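Local coordinates for BH1974 protein (Bacillus halodurans, PDB 3ON5) that is of unknown function but probably helps mature xanthine dehydrogenase-type molybdoenzymes, perhaps by handling their molybdenum cofactor, at residues D33-M38 with F58-T63; Y95-E100 with G113-L118; D135-G140 with Y196-R201; E157-L162 with G169-G174; I203-G208 with V226-R231. All blocks are in the same frame, centred on the assembly; numbering follows the deposited sequence. Where two conformers were deposited one is given.

Interaction 1. Residues D33-M38 with F58-T63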
# COMPACT_ATOMS: atom_id res chain seq x y z
N ASP A 33 20.58 -5.81 8.65
CA ASP A 33 21.71 -5.11 9.32
C ASP A 33 21.67 -3.57 9.06
O ASP A 33 22.34 -3.05 8.16
CB ASP A 33 23.08 -5.71 8.92
CG ASP A 33 23.39 -7.06 9.55
OD1 ASP A 33 22.76 -7.41 10.58
OD2 ASP A 33 24.32 -7.75 9.06
N GLN A 34 20.86 -2.87 9.87
CA GLN A 34 20.62 -1.41 9.85
C GLN A 34 20.55 -0.86 11.27
O GLN A 34 20.17 -1.63 12.15
CB GLN A 34 19.31 -1.11 9.12
CG GLN A 34 18.05 -1.79 9.72
CD GLN A 34 16.76 -1.13 9.34
OE1 GLN A 34 16.52 0.05 9.61
NE2 GLN A 34 15.85 -1.91 8.82
N PRO A 35 20.76 0.43 11.56
CA PRO A 35 20.58 0.91 12.94
C PRO A 35 19.27 0.41 13.56
O PRO A 35 18.20 0.54 12.96
CB PRO A 35 20.57 2.42 12.80
CG PRO A 35 21.44 2.67 11.65
CD PRO A 35 21.21 1.54 10.69
N ARG A 36 19.37 -0.24 14.72
CA ARG A 36 18.24 -0.75 15.49
C ARG A 36 18.41 -0.48 16.97
O ARG A 36 19.51 -0.62 17.50
CB ARG A 36 18.00 -2.24 15.30
CG ARG A 36 17.49 -2.68 13.97
CD ARG A 36 17.22 -4.19 14.00
NE ARG A 36 16.83 -4.70 12.68
CZ ARG A 36 17.69 -5.17 11.78
NH1 ARG A 36 18.99 -5.23 12.04
NH2 ARG A 36 17.24 -5.59 10.60
N VAL A 37 17.31 -0.12 17.64
CA VAL A 37 17.22 0.06 19.08
C VAL A 37 16.24 -0.99 19.57
O VAL A 37 15.20 -1.22 18.95
CB VAL A 37 16.87 1.49 19.53
CG1 VAL A 37 16.64 1.57 21.03
CG2 VAL A 37 17.97 2.45 19.12
N MSE A 38 16.62 -1.70 20.59
CA MSE A 38 15.81 -2.74 21.15
C MSE A 38 15.10 -2.22 22.38
O MSE A 38 15.76 -1.68 23.27
CB MSE A 38 16.70 -3.92 21.47
CG MSE A 38 15.96 -5.17 21.77
SE MSE A 38 17.24 -6.43 22.48
CE MSE A 38 15.96 -8.00 22.37
N PHE A 58 12.98 -1.15 17.18
CA PHE A 58 12.85 0.14 16.51
C PHE A 58 13.96 0.21 15.50
O PHE A 58 15.13 0.05 15.85
CB PHE A 58 12.87 1.32 17.48
CG PHE A 58 11.63 1.39 18.33
CD1 PHE A 58 10.49 2.06 17.88
CD2 PHE A 58 11.58 0.77 19.58
CE1 PHE A 58 9.32 2.07 18.63
CE2 PHE A 58 10.42 0.79 20.34
CZ PHE A 58 9.29 1.43 19.85
N GLN A 59 13.57 0.35 14.24
CA GLN A 59 14.49 0.34 13.12
C GLN A 59 14.53 1.69 12.45
O GLN A 59 13.57 2.48 12.55
CB GLN A 59 14.08 -0.75 12.12
CG GLN A 59 13.91 -2.12 12.75
CD GLN A 59 13.51 -3.16 11.76
OE1 GLN A 59 14.08 -4.25 11.73
NE2 GLN A 59 12.57 -2.83 10.88
N GLU A 60 15.65 1.95 11.74
CA GLU A 60 15.90 3.18 10.99
C GLU A 60 14.89 3.33 9.84
O GLU A 60 14.43 4.44 9.60
CB GLU A 60 17.33 3.21 10.45
CG GLU A 60 17.65 4.57 9.88
CD GLU A 60 19.04 4.81 9.34
OE1 GLU A 60 19.69 3.83 8.89
OE2 GLU A 60 19.43 5.99 9.26
N ASP A 61 14.53 2.22 9.17
CA ASP A 61 13.60 2.20 8.04
C ASP A 61 12.12 2.61 8.45
O ASP A 61 11.22 2.62 7.60
CB ASP A 61 13.59 0.81 7.37
CG ASP A 61 13.07 -0.34 8.19
OD1 ASP A 61 12.59 -0.11 9.31
OD2 ASP A 61 13.11 -1.49 7.69
N GLY A 62 11.92 2.96 9.72
CA GLY A 62 10.63 3.38 10.24
C GLY A 62 9.71 2.23 10.60
O GLY A 62 8.59 2.44 11.09
N THR A 63 10.16 1.00 10.35
CA THR A 63 9.43 -0.21 10.67
C THR A 63 9.75 -0.58 12.11
O THR A 63 10.80 -0.22 12.65
CB THR A 63 9.79 -1.29 9.64
OG1 THR A 63 9.19 -0.90 8.41
CG2 THR A 63 9.30 -2.71 10.00
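The open end of the beta hairpin formed by strands 36-46 and 55-59 brings Gln34, Pro35, Arg36 and Val37 against Phe58, Gln59, Glu60 and Asp61, where the second strand runs into a type I turn from Gln59 to Gly62. Val37 and Phe58 form an antiparallel hydrogen-bonded pair, with Val37 N to Phe58 O and Phe58 N to Val37 O both 2.8 Å. Next to it Arg36 and Gln59 make a non-hydrogen-bonded pair whose side chains run alongside each other on one face of the sheet. Arg36 stays extended from CG to NE and lays its guanidinium edge against the amide: NE donates to Gln59 OE1 at 2.9 Å, nearly straight at 164° and close to the guanidinium plane. Gln34 CG lies over one face of that guanidinium, so the group is held both at an edge and on a face. Gln34 itself reaches across the turn. Gln34 OE1 accepts from Asp61 N at 3.0 Å through an in-plane lone pair, while Gln34 NE2 donates to Asp61 OD2 at 3.0 Å from above the carboxylate plane. Asp61 OD1 accepts from Thr63 N at 2.9 Å, an Asx turn that helps fix the carboxylate. Glu60 N adds a bond to Pro35 O, 3.2 Å long, and its carboxylate forms a salt bridge with Lys275 of a second subunit. Phe58, on the face away from Arg36, packs against Leu77, Thr78 and Ala81 of helix 73-87, whereas Arg36 and Gln59 face helix 22-30; on its other edge strand 36-46 pairs with strand 113-121.

Interaction 2. Residues Y95-E100 with G113-L118; sequences YDLSSE and GTISVL
Tyr95 pairs with Ile115 as strand 91-96 runs antiparallel to strand 113-121, and its side chain spans the buried side of that junction. Tyr95 CB sits 4.1 Å from Ile115 CG1. With CG placed beside the backbone N (chi1 -72°), the ring leans along the neighbouring strand, where Tyr95 CD2 comes within 4.1 Å of Val117 CG2, and at the tip OH is hydrogen-bonded to Asp76 of helix 73-87, which gives the phenol a polar partner inside an otherwise apolar setting. The backbone beneath it is bonded in both directions: Tyr95 N to Ile115 O at 2.8 Å and Ile115 N to Tyr95 O at 3.0 Å. One residue after Asp96, Leu97 N still reaches Gly113 O at 2.8 Å, although the strand has ended, and Leu97 CD1 meets Ile115 CG2 at 4.2 Å. The other face carries the non-hydrogen-bonded pair of Asp96 and Thr114, whose contact is slight. Thr114 OG1 gives Asp96 OD1 only a weak bond of 3.4 Å, while Ser98 OG holds the same oxygen more closely, at 2.7 Å, as the chain turns away. Leu73 of helix 73-87 covers Tyr95, Leu97 and Ile115 together. This is one edge of a five-stranded antiparallel sheet with helix 73-87 packed on the face that carries Tyr95 and Ile115, and strand 91-96 is its outermost strand within the chain.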
# COMPACT_ATOMS: atom_id res chain seq x y z
N TYR A 95 6.37 4.98 31.57
CA TYR A 95 5.12 5.46 31.00
C TYR A 95 3.93 5.20 31.89
O TYR A 95 3.59 4.04 32.11
CB TYR A 95 4.87 4.78 29.66
CG TYR A 95 5.78 5.25 28.57
CD1 TYR A 95 5.46 6.38 27.82
CD2 TYR A 95 6.92 4.53 28.22
CE1 TYR A 95 6.27 6.80 26.77
CE2 TYR A 95 7.74 4.94 27.17
CZ TYR A 95 7.41 6.08 26.46
OH TYR A 95 8.21 6.53 25.43
N ASP A 96 3.26 6.27 32.36
CA ASP A 96 1.99 6.09 33.06
C ASP A 96 0.93 5.93 31.98
O ASP A 96 0.58 6.93 31.34
CB ASP A 96 1.67 7.25 34.03
CG ASP A 96 0.45 7.02 34.90
OD1 ASP A 96 -0.09 5.87 34.90
OD2 ASP A 96 0.07 7.95 35.66
N LEU A 97 0.49 4.70 31.70
CA LEU A 97 -0.42 4.45 30.58
C LEU A 97 -1.82 5.03 30.80
O LEU A 97 -2.53 5.25 29.82
CB LEU A 97 -0.54 2.95 30.28
CG LEU A 97 0.79 2.24 29.90
CD1 LEU A 97 0.53 0.79 29.53
CD2 LEU A 97 1.51 2.94 28.74
N SER A 98 -2.19 5.32 32.06
CA SER A 98 -3.49 5.89 32.43
C SER A 98 -3.56 7.39 32.07
O SER A 98 -4.51 7.82 31.41
CB SER A 98 -3.74 5.68 33.92
OG SER A 98 -2.73 6.24 34.73
N SER A 99 -2.52 8.16 32.46
CA SER A 99 -2.37 9.60 32.20
C SER A 99 -1.72 9.80 30.83
O SER A 99 -0.76 10.57 30.68
CB SER A 99 -1.55 10.25 33.31
OG SER A 99 -2.17 10.14 34.58
N GLU A 100 -2.26 9.07 29.81
CA GLU A 100 -1.78 9.00 28.42
C GLU A 100 -2.32 10.17 27.54
O GLU A 100 -2.00 10.22 26.34
CB GLU A 100 -2.18 7.65 27.78
N GLY A 113 -2.14 1.18 34.16
CA GLY A 113 -0.83 0.60 34.40
C GLY A 113 0.31 1.55 34.10
O GLY A 113 0.12 2.57 33.44
N THR A 114 1.49 1.20 34.60
CA THR A 114 2.72 1.95 34.46
C THR A 114 3.80 0.97 34.01
O THR A 114 4.05 -0.03 34.69
CB THR A 114 3.04 2.66 35.78
OG1 THR A 114 1.94 3.50 36.14
CG2 THR A 114 4.31 3.47 35.70
N ILE A 115 4.40 1.23 32.83
CA ILE A 115 5.44 0.34 32.30
C ILE A 115 6.78 1.08 32.22
O ILE A 115 6.83 2.28 31.95
CB ILE A 115 5.09 -0.32 30.93
CG1 ILE A 115 5.01 0.70 29.75
CG2 ILE A 115 3.86 -1.22 31.03
CD1 ILE A 115 4.83 0.06 28.35
N SER A 116 7.86 0.31 32.46
CA SER A 116 9.26 0.72 32.37
C SER A 116 9.89 0.02 31.14
O SER A 116 10.02 -1.22 31.09
CB SER A 116 10.00 0.39 33.67
OG SER A 116 9.33 0.87 34.82
N VAL A 117 10.21 0.82 30.12
CA VAL A 117 10.78 0.33 28.86
C VAL A 117 12.27 0.65 28.85
O VAL A 117 12.64 1.81 29.05
CB VAL A 117 10.05 0.95 27.63
CG1 VAL A 117 10.59 0.37 26.31
CG2 VAL A 117 8.54 0.75 27.72
N LEU A 118 13.13 -0.36 28.62
CA LEU A 118 14.57 -0.18 28.51
C LEU A 118 14.97 -0.21 27.03
O LEU A 118 14.80 -1.24 26.35
CB LEU A 118 15.36 -1.23 29.31
CG LEU A 118 16.90 -1.29 29.10
CD1 LEU A 118 17.60 -0.06 29.68
CD2 LEU A 118 17.47 -2.50 29.74

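Interaction 3. Residues D135-G140 with Y196-R201; sequences DYLCAG and YSPKER
Leu137, in the last turn of helix 124-139, meets the chain from Tyr196 to Pro198 just as it leaves one sheet for the next. The CD2 methyl of Leu137 rests on the backbone, 3.3 Å from Tyr196 O, and lies 4.2 Å from Pro198 CD; its other branch, CD1, is 4.2 Å from Tyr196 CB. The leucine CG stands opposite its own carbonyl carbon (chi1 -56°), a setting that lets both methyls reach this chain. Pro198 also turns CB and CG to the helix end: CB approaches Leu137 O at 3.4 Å and CG approaches Gly140 O, also at 3.4 Å. A second shell fixes these groups. Gly140, with positive phi, is the C-prime residue of a Schellman motif that ends the helix, and this brings its carbonyl round toward the proline. Ser197 OG is bonded to Ser142 OG just beyond the helix, Tyr196 pairs through its backbone with Val143, and Ile23 and Leu26 of helix 22-30 pack on Leu137. No hydrogen bond crosses the two segments; they meet by van der Waals contact of leucine and proline carbons with each other and with backbone carbonyls, and the directional bonds lie just outside, at Ser142 and Val143.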
# COMPACT_ATOMS: atom_id res chain seq x y z
N ASP A 135 22.09 -18.63 17.13
CA ASP A 135 22.77 -19.87 16.76
C ASP A 135 22.59 -20.96 17.83
O ASP A 135 22.43 -22.12 17.46
CB ASP A 135 24.26 -19.63 16.50
CG ASP A 135 24.55 -18.73 15.31
OD1 ASP A 135 23.60 -18.44 14.53
OD2 ASP A 135 25.73 -18.31 15.15
N TYR A 136 22.59 -20.60 19.13
CA TYR A 136 22.39 -21.59 20.19
C TYR A 136 20.94 -22.07 20.22
O TYR A 136 20.71 -23.23 20.51
CB TYR A 136 22.81 -21.08 21.58
CG TYR A 136 24.30 -21.18 21.82
CD1 TYR A 136 24.91 -22.40 22.10
CD2 TYR A 136 25.11 -20.05 21.81
CE1 TYR A 136 26.28 -22.50 22.31
CE2 TYR A 136 26.48 -20.13 22.02
CZ TYR A 136 27.07 -21.37 22.26
OH TYR A 136 28.42 -21.47 22.48
N LEU A 137 19.96 -21.20 19.88
CA LEU A 137 18.55 -21.60 19.87
C LEU A 137 18.25 -22.47 18.65
O LEU A 137 17.34 -23.31 18.70
CB LEU A 137 17.62 -20.38 19.88
CG LEU A 137 17.77 -19.38 21.01
CD1 LEU A 137 16.85 -18.20 20.79
CD2 LEU A 137 17.53 -20.01 22.34
N CYS A 138 19.02 -22.28 17.56
CA CYS A 138 18.93 -23.07 16.33
C CYS A 138 19.49 -24.47 16.61
O CYS A 138 19.02 -25.47 16.05
CB CYS A 138 19.66 -22.38 15.18
SG CYS A 138 18.83 -20.88 14.58
N ALA A 139 20.47 -24.53 17.51
CA ALA A 139 21.08 -25.77 17.97
C ALA A 139 20.16 -26.49 18.96
O ALA A 139 20.34 -27.69 19.19
CB ALA A 139 22.43 -25.46 18.60
N GLY A 140 19.19 -25.77 19.53
CA GLY A 140 18.26 -26.30 20.51
C GLY A 140 18.59 -26.01 21.97
O GLY A 140 17.86 -26.45 22.87
N TYR A 196 16.03 -17.00 26.85
CA TYR A 196 15.85 -17.17 25.43
C TYR A 196 15.73 -18.63 25.18
O TYR A 196 16.70 -19.34 25.42
CB TYR A 196 17.00 -16.53 24.65
CG TYR A 196 17.00 -15.02 24.67
CD1 TYR A 196 16.25 -14.29 23.74
CD2 TYR A 196 17.82 -14.32 25.55
CE1 TYR A 196 16.30 -12.89 23.71
CE2 TYR A 196 17.87 -12.93 25.53
CZ TYR A 196 17.11 -12.22 24.62
OH TYR A 196 17.20 -10.85 24.61
N SER A 197 14.53 -19.13 24.83
CA SER A 197 14.45 -20.59 24.59
C SER A 197 14.09 -20.90 23.14
O SER A 197 13.51 -20.06 22.46
CB SER A 197 13.43 -21.25 25.51
OG SER A 197 13.97 -21.51 26.79
N PRO A 198 14.40 -22.12 22.63
CA PRO A 198 13.97 -22.44 21.25
C PRO A 198 12.46 -22.69 21.19
O PRO A 198 11.78 -22.78 22.23
CB PRO A 198 14.78 -23.70 20.91
CG PRO A 198 15.71 -23.95 22.08
CD PRO A 198 15.08 -23.27 23.25
N LYS A 199 11.91 -22.77 19.98
CA LYS A 199 10.49 -23.00 19.78
C LYS A 199 9.99 -24.33 20.40
O LYS A 199 10.69 -25.35 20.37
CB LYS A 199 10.16 -23.01 18.28
CG LYS A 199 10.11 -21.64 17.65
CD LYS A 199 9.70 -21.76 16.21
CE LYS A 199 9.47 -20.41 15.58
NZ LYS A 199 9.04 -20.55 14.16
N GLU A 200 8.78 -24.31 20.91
CA GLU A 200 8.09 -25.50 21.39
C GLU A 200 7.77 -26.36 20.19
O GLU A 200 7.46 -25.82 19.12
CB GLU A 200 6.82 -25.12 22.17
CG GLU A 200 7.06 -24.32 23.45
CD GLU A 200 7.88 -24.97 24.56
OE1 GLU A 200 8.09 -26.20 24.54
OE2 GLU A 200 8.27 -24.23 25.49
N ARG A 201 7.94 -27.68 20.31
CA ARG A 201 7.71 -28.58 19.19
C ARG A 201 6.35 -29.20 19.24
O ARG A 201 5.90 -29.61 20.31
CB ARG A 201 8.78 -29.65 19.17
CG ARG A 201 9.91 -29.34 18.22
CD ARG A 201 11.22 -29.90 18.70
NE ARG A 201 11.23 -31.33 19.01
CZ ARG A 201 11.80 -32.25 18.24
NH1 ARG A 201 12.37 -31.90 17.09
NH2 ARG A 201 11.83 -33.52 18.63

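Interaction 4. Residues E157-L162 with G169-G174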
# COMPACT_ATOMS: atom_id res chain seq x y z
N GLU A 157 26.25 -3.77 32.83
CA GLU A 157 26.72 -5.05 32.33
C GLU A 157 25.61 -5.92 31.84
O GLU A 157 24.47 -5.75 32.27
CB GLU A 157 27.44 -5.83 33.43
CG GLU A 157 28.71 -5.25 33.96
CD GLU A 157 29.18 -6.11 35.11
OE1 GLU A 157 29.76 -7.18 34.84
OE2 GLU A 157 28.83 -5.78 36.27
N TYR A 158 25.94 -6.90 30.99
CA TYR A 158 24.97 -7.86 30.51
C TYR A 158 25.70 -9.12 30.10
O TYR A 158 26.85 -9.05 29.65
CB TYR A 158 24.09 -7.30 29.37
CG TYR A 158 24.78 -6.97 28.06
CD1 TYR A 158 25.01 -7.96 27.10
CD2 TYR A 158 25.04 -5.65 27.70
CE1 TYR A 158 25.56 -7.65 25.86
CE2 TYR A 158 25.57 -5.33 26.46
CZ TYR A 158 25.81 -6.33 25.53
OH TYR A 158 26.32 -6.03 24.30
N ALA A 159 25.06 -10.27 30.30
CA ALA A 159 25.63 -11.58 30.00
C ALA A 159 24.57 -12.54 29.45
O ALA A 159 23.36 -12.38 29.70
CB ALA A 159 26.25 -12.17 31.26
N PHE A 160 25.05 -13.53 28.70
CA PHE A 160 24.28 -14.62 28.12
C PHE A 160 24.87 -15.91 28.65
O PHE A 160 25.98 -16.27 28.27
CB PHE A 160 24.28 -14.54 26.59
CG PHE A 160 23.72 -13.25 26.04
CD1 PHE A 160 22.36 -13.10 25.81
CD2 PHE A 160 24.57 -12.18 25.74
CE1 PHE A 160 21.85 -11.91 25.28
CE2 PHE A 160 24.06 -10.98 25.24
CZ PHE A 160 22.70 -10.86 25.01
N ILE A 161 24.18 -16.54 29.61
CA ILE A 161 24.63 -17.74 30.33
C ILE A 161 24.10 -19.04 29.65
O ILE A 161 22.91 -19.13 29.31
CB ILE A 161 24.13 -17.64 31.81
CG1 ILE A 161 24.59 -16.31 32.47
CG2 ILE A 161 24.54 -18.88 32.64
CD1 ILE A 161 23.77 -15.84 33.65
N LEU A 162 24.98 -20.03 29.50
CA LEU A 162 24.67 -21.36 28.95
C LEU A 162 24.77 -22.42 30.07
O LEU A 162 23.98 -23.37 30.11
CB LEU A 162 25.60 -21.70 27.78
CG LEU A 162 25.44 -20.86 26.51
CD1 LEU A 162 26.72 -20.85 25.71
CD2 LEU A 162 24.24 -21.32 25.68
N GLY A 169 29.03 -12.11 26.42
CA GLY A 169 28.43 -10.78 26.46
C GLY A 169 29.37 -9.67 26.89
O GLY A 169 30.55 -9.71 26.54
N GLU A 170 28.85 -8.68 27.63
CA GLU A 170 29.63 -7.54 28.14
C GLU A 170 29.56 -7.54 29.67
O GLU A 170 29.02 -6.61 30.29
CB GLU A 170 29.16 -6.20 27.52
CG GLU A 170 29.34 -6.11 26.01
CD GLU A 170 30.74 -6.24 25.46
OE1 GLU A 170 31.68 -5.66 26.05
OE2 GLU A 170 30.88 -6.88 24.39
N TRP A 171 30.09 -8.61 30.27
CA TRP A 171 30.11 -8.83 31.71
C TRP A 171 31.54 -8.80 32.21
O TRP A 171 32.34 -9.69 31.90
CB TRP A 171 29.41 -10.14 32.07
CG TRP A 171 29.04 -10.25 33.52
CD1 TRP A 171 29.79 -10.77 34.54
CD2 TRP A 171 27.83 -9.78 34.13
NE1 TRP A 171 29.11 -10.69 35.73
CE2 TRP A 171 27.90 -10.08 35.51
CE3 TRP A 171 26.66 -9.18 33.63
CZ2 TRP A 171 26.87 -9.75 36.40
CZ3 TRP A 171 25.64 -8.85 34.52
CH2 TRP A 171 25.75 -9.14 35.88
N HIS A 172 31.88 -7.76 32.96
CA HIS A 172 33.24 -7.59 33.44
C HIS A 172 33.42 -8.04 34.89
O HIS A 172 34.54 -8.40 35.23
CB HIS A 172 33.68 -6.13 33.30
CG HIS A 172 32.84 -5.15 34.05
ND1 HIS A 172 32.98 -4.96 35.42
CD2 HIS A 172 31.92 -4.26 33.59
CE1 HIS A 172 32.11 -4.02 35.75
NE2 HIS A 172 31.45 -3.57 34.68
N SER A 173 32.40 -7.93 35.76
CA SER A 173 32.58 -8.34 37.15
C SER A 173 32.70 -9.87 37.20
O SER A 173 33.09 -10.51 36.22
CB SER A 173 31.46 -7.81 38.05
OG SER A 173 30.21 -8.46 37.83
N GLY A 174 32.38 -10.44 38.34
CA GLY A 174 32.51 -11.86 38.59
C GLY A 174 31.69 -12.82 37.75
O GLY A 174 31.48 -12.62 36.56
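Glu157 is inserted between two rings, Trp171 and His172, that lie beyond the end of a beta hairpin in the central domain. Glu157 OE1 stands 3.3 Å above one face of the Trp171 indole, toward the rim, and Glu157 CD lies 3.4 Å above one face of the His172 imidazole; carboxylate and imidazole planes are only 19° apart, a stacked pair. The indole edge meets Tyr158 CA and Gly174 C, while Ala159 CB touches Trp171 CE3 at 3.8 Å. On the far side of the strand, Glu170 CB sits over the Tyr158 ring in a CH-pi contact, 4.0 Å from the centroid, and the glutamate's OE2 goes on to His129. Tyr158 CG, between the backbone N and the carbonyl carbon (chi1 66°), sets the ring there. The two residues are an antiparallel hydrogen-bonded pair, with Glu170 N to Tyr158 O at 2.9 Å and Tyr158 N to Glu170 O at 3.2 Å. Gly169, beside Ala159, turns the corner. Replacing Trp171 by an alanine would take away the indole and is likely to open a gap beside Ala159 CB and leave one side of the Glu157 carboxylate without its covering ring. That carboxylate is also gripped by the chain after the tryptophan: His172 N offers it a weak bond, and Ser173 N donates to Glu157 OE1 at 2.9 Å, nearly straight at 171° but from above the carboxylate plane.

Interaction 5. Residues I203-G208 with V226-R231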
# COMPACT_ATOMS: atom_id res chain seq x y z
N ILE A 203 4.49 -32.21 17.23
CA ILE A 203 4.67 -33.37 16.36
C ILE A 203 3.28 -33.89 16.02
O ILE A 203 2.56 -34.40 16.89
CB ILE A 203 5.58 -34.43 17.05
CG1 ILE A 203 6.88 -33.77 17.57
CG2 ILE A 203 5.87 -35.62 16.09
CD1 ILE A 203 7.75 -34.56 18.44
N ILE A 204 2.89 -33.73 14.74
CA ILE A 204 1.58 -34.10 14.22
C ILE A 204 1.67 -35.40 13.40
O ILE A 204 2.41 -35.48 12.41
CB ILE A 204 0.97 -32.96 13.37
CG1 ILE A 204 0.95 -31.63 14.18
CG2 ILE A 204 -0.42 -33.35 12.89
CD1 ILE A 204 0.71 -30.36 13.37
N PHE A 205 0.91 -36.41 13.84
CA PHE A 205 0.77 -37.70 13.18
C PHE A 205 -0.50 -37.66 12.35
O PHE A 205 -1.61 -37.64 12.90
CB PHE A 205 0.76 -38.84 14.19
CG PHE A 205 2.10 -39.14 14.80
CD1 PHE A 205 2.98 -40.01 14.18
CD2 PHE A 205 2.47 -38.57 16.01
CE1 PHE A 205 4.22 -40.30 14.76
CE2 PHE A 205 3.71 -38.85 16.58
CZ PHE A 205 4.58 -39.72 15.95
N GLY A 206 -0.32 -37.55 11.03
CA GLY A 206 -1.41 -37.47 10.07
C GLY A 206 -1.23 -36.28 9.15
O GLY A 206 -0.80 -35.21 9.59
N ALA A 207 -1.53 -36.47 7.86
CA ALA A 207 -1.44 -35.40 6.86
C ALA A 207 -2.74 -35.31 6.03
O ALA A 207 -2.71 -34.92 4.86
CB ALA A 207 -0.23 -35.62 5.97
N GLY A 208 -3.88 -35.59 6.66
CA GLY A 208 -5.20 -35.47 6.05
C GLY A 208 -5.57 -34.02 5.78
O GLY A 208 -4.89 -33.12 6.29
N VAL A 226 6.22 -30.41 13.01
CA VAL A 226 6.65 -31.62 12.33
C VAL A 226 5.38 -32.38 11.93
O VAL A 226 4.56 -32.70 12.79
CB VAL A 226 7.66 -32.52 13.14
CG1 VAL A 226 7.96 -33.84 12.43
CG2 VAL A 226 8.96 -31.77 13.43
N VAL A 227 5.22 -32.61 10.63
CA VAL A 227 4.11 -33.37 10.05
C VAL A 227 4.66 -34.67 9.55
O VAL A 227 5.64 -34.66 8.79
CB VAL A 227 3.36 -32.62 8.92
CG1 VAL A 227 2.24 -33.48 8.34
CG2 VAL A 227 2.83 -31.28 9.41
N THR A 228 4.05 -35.79 9.96
CA THR A 228 4.46 -37.11 9.48
C THR A 228 3.20 -37.93 9.13
O THR A 228 2.16 -37.85 9.80
CB THR A 228 5.38 -37.83 10.47
OG1 THR A 228 5.72 -39.13 9.95
CG2 THR A 228 4.79 -37.92 11.88
N ASP A 229 3.30 -38.65 8.00
CA ASP A 229 2.29 -39.53 7.42
C ASP A 229 3.01 -40.50 6.48
O ASP A 229 4.14 -40.24 6.06
CB ASP A 229 1.19 -38.72 6.73
CG ASP A 229 -0.07 -39.48 6.38
OD1 ASP A 229 -0.04 -40.27 5.42
OD2 ASP A 229 -1.12 -39.20 6.99
N TRP A 230 2.39 -41.65 6.18
CA TRP A 230 2.95 -42.71 5.36
C TRP A 230 2.51 -42.58 3.89
O TRP A 230 2.97 -43.36 3.05
CB TRP A 230 2.52 -44.06 5.94
CG TRP A 230 1.04 -44.29 5.93
CD1 TRP A 230 0.34 -45.04 5.04
CD2 TRP A 230 0.08 -43.79 6.88
NE1 TRP A 230 -1.00 -45.03 5.36
CE2 TRP A 230 -1.19 -44.27 6.48
CE3 TRP A 230 0.16 -42.99 8.04
CZ2 TRP A 230 -2.36 -43.96 7.18
CZ3 TRP A 230 -1.00 -42.68 8.72
CH2 TRP A 230 -2.24 -43.15 8.29
N ARG A 231 1.63 -41.60 3.57
CA ARG A 231 1.03 -41.37 2.24
C ARG A 231 1.66 -40.14 1.55
O ARG A 231 1.31 -38.99 1.86
CB ARG A 231 -0.47 -41.20 2.40
CG ARG A 231 -1.12 -42.45 2.99
CD ARG A 231 -2.53 -42.19 3.43
NE ARG A 231 -2.59 -41.16 4.46
CZ ARG A 231 -3.71 -40.78 5.04
NH1 ARG A 231 -4.86 -41.36 4.72
NH2 ARG A 231 -3.69 -39.82 5.96
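Ile204 and Val227 pair in the first beta-alpha-beta unit of the Rossmann domain, where strand 200-205 and strand 223-229 run parallel as neighbours in the sheet, connected through helix 211-221. Backbone bonds come first: Ile204 N to Val226 O is 2.8 Å, Thr228 N to Ile204 O is 3.0 Å, and Gly206 N to Thr228 O is 2.8 Å. The strand axes are 21° apart. Apolar contacts follow on both faces. Phe205 and Thr228 point the same way, and Thr228 CG2 reaches Phe205 CD1 at 3.6 Å while Thr228 OG1 is hydrogen-bonded to the carbonyl O of Ile247; on the other face Val227 CG1 meets Ala207 CB at 4.0 Å, and Val215 of helix 211-221 covers Ile204 and Val227. Polar side-chain bonds gather where the strands end. Gly206, Ala207 and Gly208 begin a glycine-rich turn toward helix 211-221, as in Rossmann folds, and Ala207 N donates to Asp229 OD2 at 2.9 Å. That carboxylate, its CG anti to the backbone N (chi1 -166°), is also held side-on by Arg231 in a salt bridge, NE to one oxygen and NH2 to the other. Were Asp229 an alanine, the Ala207 amide and the Arg231 guanidinium would probably both lose their acceptor, and the arginine would be free to turn. Asp229 OD1 takes Arg231 NE at 2.9 Å on its syn lone pair and Arg231 N on the anti one.

Overall arrangement
Interactions 1 and 2 lie in one antiparallel sheet, whose strands 36-46 and 113-121 are neighbours; their centres are 23 Å apart, and helix 73-87 packs on both. Interaction 3 lies nearest the middle of the chain, its centre about 9 Å from the chain's centre. It touches interaction 1 where Met38 CE meets Tyr196 OH at 3.8 Å, and interaction 4, which is nested in its loop, where Tyr136 CZ meets Leu162 CD1 at 3.5 Å. Strand 200-205 leads from interaction 3 into interaction 5, which stands apart in the Rossmann domain: its centre is 43 Å from that of interaction 4 and 46 Å from that of interaction 2. Between chains the distance closes, since Asp61 of interaction 1 packs on Trp230 of a second subunit.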